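Local coordinates for PUA domain-containing protein (Pyrococcus horikoshii, PDB 3D79) that is of unknown function but carries a pre-PUA-like domain and a PUA domain, and probably binds RNA, as many PUA proteins do, at residues Gly102-Pro105 and His106-Gly110; Ile74-Val78 and Ile79-Asn83; Ala111-Ala115 and Pro116-Asp120. All blocks are in the same frame, centred on the assembly; numbering follows the deposited sequence.

Contact 1 of 3, residues Gly102-Pro105 and His106-Gly110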
ATOM      1  N   GLY A 102      13.048  13.665   7.087  1.00 23.71           N
ATOM      2  CA  GLY A 102      13.645  13.116   8.306  1.00 23.12           C
ATOM      3  C   GLY A 102      13.123  11.744   8.689  1.00 22.74           C
ATOM      4  O   GLY A 102      13.832  10.957   9.315  1.00 22.77           O
ATOM      5  N   ALA A 103      11.877  11.460   8.315  1.00 21.73           N
ATOM      6  CA  ALA A 103      11.245  10.172   8.601  1.00 21.08           C
ATOM      7  C   ALA A 103      11.709   9.038   7.681  1.00 20.54           C
ATOM      8  O   ALA A 103      11.609   7.858   8.035  1.00 20.31           O
ATOM      9  CB  ALA A 103       9.739  10.311   8.531  1.00 21.21           C
ATOM     10  N   VAL A 104      12.215   9.398   6.506  1.00 20.02           N
ATOM     11  CA  VAL A 104      12.491   8.430   5.434  1.00 19.69           C
ATOM     12  C   VAL A 104      13.481   7.309   5.800  1.00 19.78           C
ATOM     13  O   VAL A 104      13.141   6.123   5.677  1.00 19.24           O
ATOM     14  CB  VAL A 104      12.915   9.152   4.115  1.00 19.98           C
ATOM     15  CG1 VAL A 104      13.317   8.150   3.030  1.00 19.85           C
ATOM     16  CG2 VAL A 104      11.789  10.040   3.622  1.00 19.92           C
ATOM     17  N   PRO A 105      14.698   7.670   6.255  1.00 19.43           N
ATOM     18  CA  PRO A 105      15.674   6.604   6.503  1.00 19.64           C
ATOM     19  C   PRO A 105      15.229   5.614   7.585  1.00 19.14           C
ATOM     20  O   PRO A 105      15.529   4.425   7.485  1.00 19.35           O
ATOM     21  CB  PRO A 105      16.940   7.366   6.919  1.00 19.63           C
ATOM     22  CG  PRO A 105      16.486   8.707   7.327  1.00 20.18           C
ATOM     23  CD  PRO A 105      15.247   9.007   6.555  1.00 19.78           C
ATOM     24  N   HIS A 106      14.497   6.095   8.586  1.00 19.13           N
ATOM     25  CA  HIS A 106      13.978   5.227   9.640  1.00 18.76           C
ATOM     26  C   HIS A 106      12.999   4.195   9.077  1.00 18.43           C
ATOM     27  O   HIS A 106      13.118   3.002   9.357  1.00 17.64           O
ATOM     28  CB  HIS A 106      13.307   6.058  10.730  1.00 19.76           C
ATOM     29  CG  HIS A 106      14.249   6.965  11.454  1.00 21.47           C
ATOM     30  ND1 HIS A 106      15.054   6.529  12.483  1.00 23.19           N
ATOM     31  CD2 HIS A 106      14.529   8.280  11.288  1.00 23.61           C
ATOM     32  CE1 HIS A 106      15.782   7.538  12.927  1.00 23.82           C
ATOM     33  NE2 HIS A 106      15.484   8.611  12.218  1.00 24.82           N
ATOM     34  N   ILE A 107      12.049   4.666   8.268  1.00 17.68           N
ATOM     35  CA  ILE A 107      11.037   3.797   7.653  1.00 17.67           C
ATOM     36  C   ILE A 107      11.656   2.760   6.704  1.00 18.30           C
ATOM     37  O   ILE A 107      11.250   1.594   6.689  1.00 18.32           O
ATOM     38  CB  ILE A 107       9.945   4.637   6.938  1.00 17.38           C
ATOM     39  CG1 ILE A 107       9.175   5.465   7.975  1.00 16.84           C
ATOM     40  CG2 ILE A 107       8.985   3.746   6.122  1.00 17.27           C
ATOM     41  CD1 ILE A 107       8.455   6.681   7.400  1.00 17.02           C
ATOM     42  N   LEU A 108      12.646   3.180   5.919  1.00 18.61           N
ATOM     43  CA  LEU A 108      13.328   2.254   5.017  1.00 19.16           C
ATOM     44  C   LEU A 108      14.180   1.213   5.760  1.00 19.73           C
ATOM     45  O   LEU A 108      14.581   0.198   5.175  1.00 19.80           O
ATOM     46  CB  LEU A 108      14.160   3.023   3.983  1.00 19.29           C
ATOM     47  CG  LEU A 108      13.380   3.886   2.982  1.00 19.73           C
ATOM     48  CD1 LEU A 108      14.349   4.609   2.059  1.00 21.75           C
ATOM     49  CD2 LEU A 108      12.380   3.050   2.165  1.00 20.24           C
ATOM     50  N   ASN A 109      14.435   1.477   7.041  1.00 20.10           N
ATOM     51  CA  ASN A 109      15.176   0.566   7.927  1.00 20.92           C
ATOM     52  C   ASN A 109      14.255  -0.312   8.794  1.00 20.41           C
ATOM     53  O   ASN A 109      14.732  -1.059   9.653  1.00 20.72           O
ATOM     54  CB  ASN A 109      16.165   1.365   8.800  1.00 21.39           C
ATOM     55  CG  ASN A 109      16.989   0.480   9.748  1.00 24.18           C
ATOM     56  OD1 ASN A 109      16.942   0.643  10.973  1.00 27.98           O
ATOM     57  ND2 ASN A 109      17.736  -0.458   9.182  1.00 26.56           N
ATOM     58  N   GLY A 110      12.942  -0.230   8.565  1.00 19.73           N
ATOM     59  CA  GLY A 110      11.989  -1.097   9.268  1.00 18.97           C
ATOM     60  C   GLY A 110      11.215  -0.471  10.419  1.00 18.48           C
ATOM     61  O   GLY A 110      10.477  -1.168  11.130  1.00 18.63           O
TER
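A103 and I107 are joined across one turn of a short helix by a hydrogen bond from I107 N to A103 O, 3.2 Å long and nearly straight at 166°. L108 N repeats the pattern with V104 O at 3.0 Å, and in both bonds the donor lies almost in line with the C=O, as in a regular alpha helix. The series then frays: N109 N makes only a weak bond to P105 O, bent to 122°, and also bonds to H106 O. The chain leaves the helix at G110 in a Schellman motif. A side chain at the positive phi of this residue would collide with the carbonyl of N109, so glycine suits the position.

The side chains follow the same i to i+4 spacing. I107 has CG1 beside its backbone N (chi1 -65°), which leads CD1 back along the helix to A103 CB at 4.0 Å and to A103 O at 3.4 Å. On the next flank V104 and L108 run side by side in the same direction, V104 CG1 resting against L108 CD1 at 3.8 Å. The H106 ring turns back likewise on another flank, bringing CD2 at its edge to G102 O, 3.4 Å away and in the ring plane.

Helix 104-108 lies against strand 141-147, with V104 and I107 both resting on L142 and I107 also on A143. L108 reaches A169 and R170, H106 touches A111, and before the helix D100 OD1 receives a weak bond from A103 N.

Contact 2 of 3, residues Ile74-Val78 and Ile79-Asn83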
ATOM      1  N   ILE A  74      -6.265  -7.634   0.538  1.00 19.47           N
ATOM      2  CA  ILE A  74      -5.198  -7.226  -0.367  1.00 17.82           C
ATOM      3  C   ILE A  74      -4.864  -5.736  -0.246  1.00 16.40           C
ATOM      4  O   ILE A  74      -5.665  -4.934   0.252  1.00 15.75           O
ATOM      5  CB  ILE A  74      -5.511  -7.585  -1.864  1.00 17.72           C
ATOM      6  CG1 ILE A  74      -6.796  -6.911  -2.351  1.00 18.13           C
ATOM      7  CG2 ILE A  74      -5.623  -9.095  -2.050  1.00 18.41           C
ATOM      8  CD1 ILE A  74      -6.611  -5.501  -2.854  1.00 19.84           C
ATOM      9  N   PHE A  75      -3.672  -5.384  -0.714  1.00 15.12           N
ATOM     10  CA  PHE A  75      -3.260  -3.987  -0.826  1.00 14.34           C
ATOM     11  C   PHE A  75      -2.124  -3.897  -1.839  1.00 13.68           C
ATOM     12  O   PHE A  75      -1.345  -4.835  -1.968  1.00 13.32           O
ATOM     13  CB  PHE A  75      -2.803  -3.426   0.524  1.00 14.36           C
ATOM     14  CG  PHE A  75      -2.835  -1.924   0.592  1.00 14.31           C
ATOM     15  CD1 PHE A  75      -4.051  -1.243   0.634  1.00 14.38           C
ATOM     16  CD2 PHE A  75      -1.652  -1.185   0.612  1.00 15.16           C
ATOM     17  CE1 PHE A  75      -4.095   0.144   0.687  1.00 14.59           C
ATOM     18  CE2 PHE A  75      -1.685   0.203   0.668  1.00 15.52           C
ATOM     19  CZ  PHE A  75      -2.908   0.872   0.707  1.00 14.74           C
ATOM     20  N   PRO A  76      -2.037  -2.780  -2.589  1.00 13.48           N
ATOM     21  CA  PRO A  76      -0.907  -2.663  -3.516  1.00 13.26           C
ATOM     22  C   PRO A  76       0.472  -2.827  -2.873  1.00 13.21           C
ATOM     23  O   PRO A  76       0.710  -2.337  -1.767  1.00 13.46           O
ATOM     24  CB  PRO A  76      -1.054  -1.235  -4.067  1.00 13.57           C
ATOM     25  CG  PRO A  76      -2.504  -0.951  -3.956  1.00 13.21           C
ATOM     26  CD  PRO A  76      -2.946  -1.619  -2.685  1.00 13.50           C
ATOM     27  N   LEU A  77       1.366  -3.510  -3.581  1.00 13.43           N
ATOM     28  CA  LEU A  77       2.770  -3.610  -3.183  1.00 13.70           C
ATOM     29  C   LEU A  77       3.471  -2.265  -3.319  1.00 13.54           C
ATOM     30  O   LEU A  77       3.015  -1.387  -4.059  1.00 14.08           O
ATOM     31  CB  LEU A  77       3.502  -4.632  -4.056  1.00 13.70           C
ATOM     32  CG  LEU A  77       3.069  -6.095  -3.933  1.00 15.19           C
ATOM     33  CD1 LEU A  77       3.651  -6.898  -5.070  1.00 16.56           C
ATOM     34  CD2 LEU A  77       3.477  -6.687  -2.580  1.00 15.85           C
ATOM     35  N   VAL A  78       4.590  -2.109  -2.613  1.00 13.68           N
ATOM     36  CA  VAL A  78       5.396  -0.889  -2.741  1.00 13.85           C
ATOM     37  C   VAL A  78       5.875  -0.700  -4.188  1.00 14.00           C
ATOM     38  O   VAL A  78       5.836   0.424  -4.703  1.00 14.55           O
ATOM     39  CB  VAL A  78       6.565  -0.829  -1.712  1.00 13.98           C
ATOM     40  CG1 VAL A  78       7.389   0.445  -1.897  1.00 15.21           C
ATOM     41  CG2 VAL A  78       6.006  -0.859  -0.292  1.00 13.43           C
ATOM     42  N   ILE A  79       6.296  -1.782  -4.843  1.00 14.44           N
ATOM     43  CA  ILE A  79       6.721  -1.703  -6.254  1.00 15.33           C
ATOM     44  C   ILE A  79       5.592  -1.206  -7.171  1.00 15.11           C
ATOM     45  O   ILE A  79       5.824  -0.355  -8.046  1.00 15.37           O
ATOM     46  CB  ILE A  79       7.370  -3.026  -6.781  1.00 15.42           C
ATOM     47  CG1 ILE A  79       8.011  -2.807  -8.163  1.00 17.26           C
ATOM     48  CG2 ILE A  79       6.369  -4.168  -6.828  1.00 15.98           C
ATOM     49  CD1 ILE A  79       9.077  -1.715  -8.186  1.00 18.63           C
ATOM     50  N   ALA A  80       4.375  -1.713  -6.953  1.00 14.76           N
ATOM     51  CA  ALA A  80       3.204  -1.290  -7.726  1.00 15.00           C
ATOM     52  C   ALA A  80       2.937   0.208  -7.555  1.00 14.92           C
ATOM     53  O   ALA A  80       2.688   0.928  -8.532  1.00 14.48           O
ATOM     54  CB  ALA A  80       1.981  -2.098  -7.329  1.00 14.95           C
ATOM     55  N   LEU A  81       3.001   0.672  -6.307  1.00 14.69           N
ATOM     56  CA  LEU A  81       2.828   2.087  -6.009  1.00 15.07           C
ATOM     57  C   LEU A  81       3.983   2.924  -6.560  1.00 15.87           C
ATOM     58  O   LEU A  81       3.782   4.075  -6.965  1.00 15.47           O
ATOM     59  CB  LEU A  81       2.678   2.299  -4.499  1.00 14.92           C
ATOM     60  CG  LEU A  81       1.397   1.704  -3.894  1.00 14.28           C
ATOM     61  CD1 LEU A  81       1.464   1.740  -2.372  1.00 13.58           C
ATOM     62  CD2 LEU A  81       0.138   2.415  -4.389  1.00 15.19           C
ATOM     63  N   TYR A  82       5.185   2.347  -6.563  1.00 16.46           N
ATOM     64  CA  TYR A  82       6.366   3.039  -7.083  1.00 18.06           C
ATOM     65  C   TYR A  82       6.186   3.344  -8.565  1.00 18.03           C
ATOM     66  O   TYR A  82       6.417   4.474  -9.014  1.00 18.23           O
ATOM     67  CB  TYR A  82       7.640   2.222  -6.856  1.00 19.53           C
ATOM     68  CG  TYR A  82       8.885   2.977  -7.272  1.00 21.75           C
ATOM     69  CD1 TYR A  82       9.550   3.804  -6.371  1.00 24.05           C
ATOM     70  CD2 TYR A  82       9.372   2.886  -8.578  1.00 23.89           C
ATOM     71  CE1 TYR A  82      10.689   4.519  -6.756  1.00 25.05           C
ATOM     72  CE2 TYR A  82      10.507   3.595  -8.972  1.00 24.75           C
ATOM     73  CZ  TYR A  82      11.155   4.404  -8.054  1.00 24.01           C
ATOM     74  OH  TYR A  82      12.278   5.104  -8.444  1.00 25.46           O
ATOM     75  N   ASN A  83       5.766   2.334  -9.319  1.00 17.76           N
ATOM     76  CA  ASN A  83       5.488   2.525 -10.740  1.00 17.49           C
ATOM     77  C   ASN A  83       4.366   3.529 -10.986  1.00 17.15           C
ATOM     78  O   ASN A  83       4.456   4.360 -11.893  1.00 16.98           O
ATOM     79  CB  ASN A  83       5.229   1.177 -11.420  1.00 18.02           C
ATOM     80  CG  ASN A  83       6.490   0.347 -11.535  1.00 18.96           C
ATOM     81  OD1 ASN A  83       7.593   0.890 -11.636  1.00 20.17           O
ATOM     82  ND2 ASN A  83       6.340  -0.972 -11.512  1.00 20.67           N
TER
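Where strand 73-76 gives way to helix 78-84, P76 CB is the bump and the branch of L81 at CG and CD2 the hollow. P76 CB rests against this side of the leucine, 3.8 Å from L81 CG and 3.9 Å from L81 CD2, while L81 CG also lies 3.5 Å from L77 O. That oxygen belongs to the N-cap residue and takes the first bond of the helix, from L81 N at 3.0 Å; V78 O receives Y82 N in the next. L77 is itself a bump: its CB lies against I79 CG2 at 4.0 Å and beside A80 CB at 4.4 Å. With CG1 of I79 anti to the backbone N (chi1 -170°), the CG2 branch is the one turned to L77. One step back, P76 CD lies over a face of the F75 ring, toward its rim. L81 also touches P141 and I144. Cut back to an alanine, L81 would lose CG and CD2, and P76 CB would probably be left without its partner, with a gap opening toward P141 and I144.

The corner is buried between the two parts of the chain. P76 faces F32 of helix 18-32, L77 faces P65 and I68 of strand 64-70, L81 meets strand 141-147, and V78 and I79 rest on W174 of helix 172-177.

Contact 3 of 3, residues Ala111-Ala115 and Pro116-Asp120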
ATOM      1  N   ALA A 111      11.368   0.838  10.608  1.00 17.55           N
ATOM      2  CA  ALA A 111      10.634   1.550  11.652  1.00 17.25           C
ATOM      3  C   ALA A 111       9.188   1.816  11.250  1.00 16.53           C
ATOM      4  O   ALA A 111       8.885   1.994  10.064  1.00 16.91           O
ATOM      5  CB  ALA A 111      11.335   2.865  12.004  1.00 17.44           C
ATOM      6  N   ASP A 112       8.299   1.853  12.238  1.00 15.93           N
ATOM      7  CA  ASP A 112       6.914   2.228  12.001  1.00 15.14           C
ATOM      8  C   ASP A 112       6.825   3.739  11.805  1.00 14.50           C
ATOM      9  O   ASP A 112       7.788   4.456  12.074  1.00 14.26           O
ATOM     10  CB  ASP A 112       6.024   1.755  13.149  1.00 15.44           C
ATOM     11  CG  ASP A 112       5.879   0.238  13.173  1.00 16.44           C
ATOM     12  OD1 ASP A 112       5.797  -0.367  12.083  1.00 15.44           O
ATOM     13  OD2 ASP A 112       5.855  -0.351  14.275  1.00 17.76           O
ATOM     14  N   VAL A 113       5.690   4.216  11.313  1.00 14.14           N
ATOM     15  CA  VAL A 113       5.536   5.659  11.086  1.00 13.57           C
ATOM     16  C   VAL A 113       5.061   6.352  12.352  1.00 13.37           C
ATOM     17  O   VAL A 113       4.021   5.999  12.911  1.00 13.17           O
ATOM     18  CB  VAL A 113       4.585   5.980   9.917  1.00 13.58           C
ATOM     19  CG1 VAL A 113       4.574   7.493   9.648  1.00 13.88           C
ATOM     20  CG2 VAL A 113       5.008   5.228   8.670  1.00 13.33           C
ATOM     21  N   MET A 114       5.830   7.344  12.793  1.00 13.31           N
ATOM     22  CA  MET A 114       5.503   8.106  13.993  1.00 13.93           C
ATOM     23  C   MET A 114       4.825   9.423  13.619  1.00 14.06           C
ATOM     24  O   MET A 114       5.211  10.060  12.640  1.00 14.49           O
ATOM     25  CB  MET A 114       6.769   8.375  14.811  1.00 14.04           C
ATOM     26  CG  MET A 114       7.580   7.109  15.139  1.00 15.38           C
ATOM     27  SD  MET A 114       6.635   5.894  16.077  1.00 17.41           S
ATOM     28  CE  MET A 114       6.339   6.783  17.601  1.00 18.25           C
ATOM     29  N   ALA A 115       3.831   9.825  14.410  1.00 14.89           N
ATOM     30  CA  ALA A 115       3.054  11.041  14.136  1.00 15.22           C
ATOM     31  C   ALA A 115       3.866  12.328  13.892  1.00 15.70           C
ATOM     32  O   ALA A 115       3.481  13.122  13.029  1.00 15.76           O
ATOM     33  CB  ALA A 115       1.994  11.266  15.212  1.00 15.55           C
ATOM     34  N   PRO A 116       4.966  12.562  14.649  1.00 15.68           N
ATOM     35  CA  PRO A 116       5.717  13.807  14.385  1.00 15.93           C
ATOM     36  C   PRO A 116       6.256  13.978  12.958  1.00 15.84           C
ATOM     37  O   PRO A 116       6.504  15.113  12.539  1.00 16.24           O
ATOM     38  CB  PRO A 116       6.871  13.762  15.396  1.00 16.35           C
ATOM     39  CG  PRO A 116       6.941  12.348  15.881  1.00 16.17           C
ATOM     40  CD  PRO A 116       5.541  11.808  15.782  1.00 15.88           C
ATOM     41  N   GLY A 117       6.416  12.878  12.226  1.00 15.52           N
ATOM     42  CA  GLY A 117       6.981  12.901  10.871  1.00 15.90           C
ATOM     43  C   GLY A 117       5.957  12.998   9.753  1.00 15.56           C
ATOM     44  O   GLY A 117       6.325  13.033   8.578  1.00 15.64           O
ATOM     45  N   ILE A 118       4.682  13.021  10.118  1.00 15.63           N
ATOM     46  CA  ILE A 118       3.592  13.062   9.139  1.00 15.53           C
ATOM     47  C   ILE A 118       3.236  14.504   8.789  1.00 15.57           C
ATOM     48  O   ILE A 118       2.882  15.292   9.669  1.00 15.88           O
ATOM     49  CB  ILE A 118       2.349  12.281   9.643  1.00 15.42           C
ATOM     50  CG1 ILE A 118       2.689  10.790   9.765  1.00 15.01           C
ATOM     51  CG2 ILE A 118       1.138  12.492   8.704  1.00 16.04           C
ATOM     52  CD1 ILE A 118       1.617   9.950  10.419  1.00 15.42           C
ATOM     53  N   VAL A 119       3.310  14.823   7.495  1.00 15.59           N
ATOM     54  CA  VAL A 119       2.995  16.170   6.997  1.00 15.87           C
ATOM     55  C   VAL A 119       1.591  16.270   6.383  1.00 16.19           C
ATOM     56  O   VAL A 119       1.039  17.370   6.248  1.00 16.71           O
ATOM     57  CB  VAL A 119       4.067  16.696   6.009  1.00 15.96           C
ATOM     58  CG1 VAL A 119       5.413  16.850   6.709  1.00 15.67           C
ATOM     59  CG2 VAL A 119       4.193  15.802   4.789  1.00 16.02           C
ATOM     60  N   ASP A 120       1.024  15.127   6.003  1.00 15.81           N
ATOM     61  CA  ASP A 120      -0.333  15.074   5.461  1.00 15.63           C
ATOM     62  C   ASP A 120      -0.816  13.635   5.500  1.00 15.60           C
ATOM     63  O   ASP A 120      -0.011  12.710   5.534  1.00 15.54           O
ATOM     64  CB  ASP A 120      -0.362  15.584   4.011  1.00 15.98           C
ATOM     65  CG  ASP A 120      -1.773  15.747   3.471  1.00 16.22           C
ATOM     66  OD1 ASP A 120      -2.684  16.062   4.265  1.00 16.51           O
ATOM     67  OD2 ASP A 120      -1.971  15.556   2.244  1.00 17.61           O
TER
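On the inner side of a tight turn, the side chains of V113 and I118 cross at about a right angle. V113 CG1, set beside its own carbonyl carbon by a chi1 of -175°, touches I118 CG1 at 3.8 Å and I118 CD1 at 3.9 Å. Two i to i+3 bonds hold the turn in 3-10 fashion: G117 N provides the first, to M114 O at 3.1 Å, and I118 N the second, to A115 O at 3.2 Å. Each donor stands well above the carbonyl plane, 39° out of it in the first and 59° in the second. On the outside P116 CD lies 3.8 Å from M114 CB, while the methionine chain bends at chi2 and chi3 and carries its end away.

Around this shell, V113 also packs on V99 and V163, and I118 on V97, A162 and M154. Backbone bonds tie V113 to A162 and V163, A115 to G160 and G117 to D100. Beyond the turn, V119 and D120 both face V98 in a classic beta bulge. D112 forms a salt bridge with K164 and D120 another with R96.

The chemistry is thus divided: the turn itself is held by backbone bonds and aliphatic contact, while the carboxylates before and after it in the chain have their charges met by K164 and R96.

Contacts 1 and 3 form a continuous piece of the PUA domain, their centres 10 Å apart. Contact 1 closes as contact 3 opens, and the two are joined by a probable hydrogen bond between H106 O and A111 N (3.1 Å) and by packing of I107 CD1 on V113 CG2 (4.0 Å). Contact 2 lies in the pre-PUA-like part, its centre about 18 Å from that of contact 1 and 20 Å from that of contact 3, touching neither. Strand 141-147 nevertheless lies against both contact 1 and contact 2. In RNA-bound PUA relatives the first helix and the loop after it commonly take part, so a similar role for 104-112 is possible here but not established.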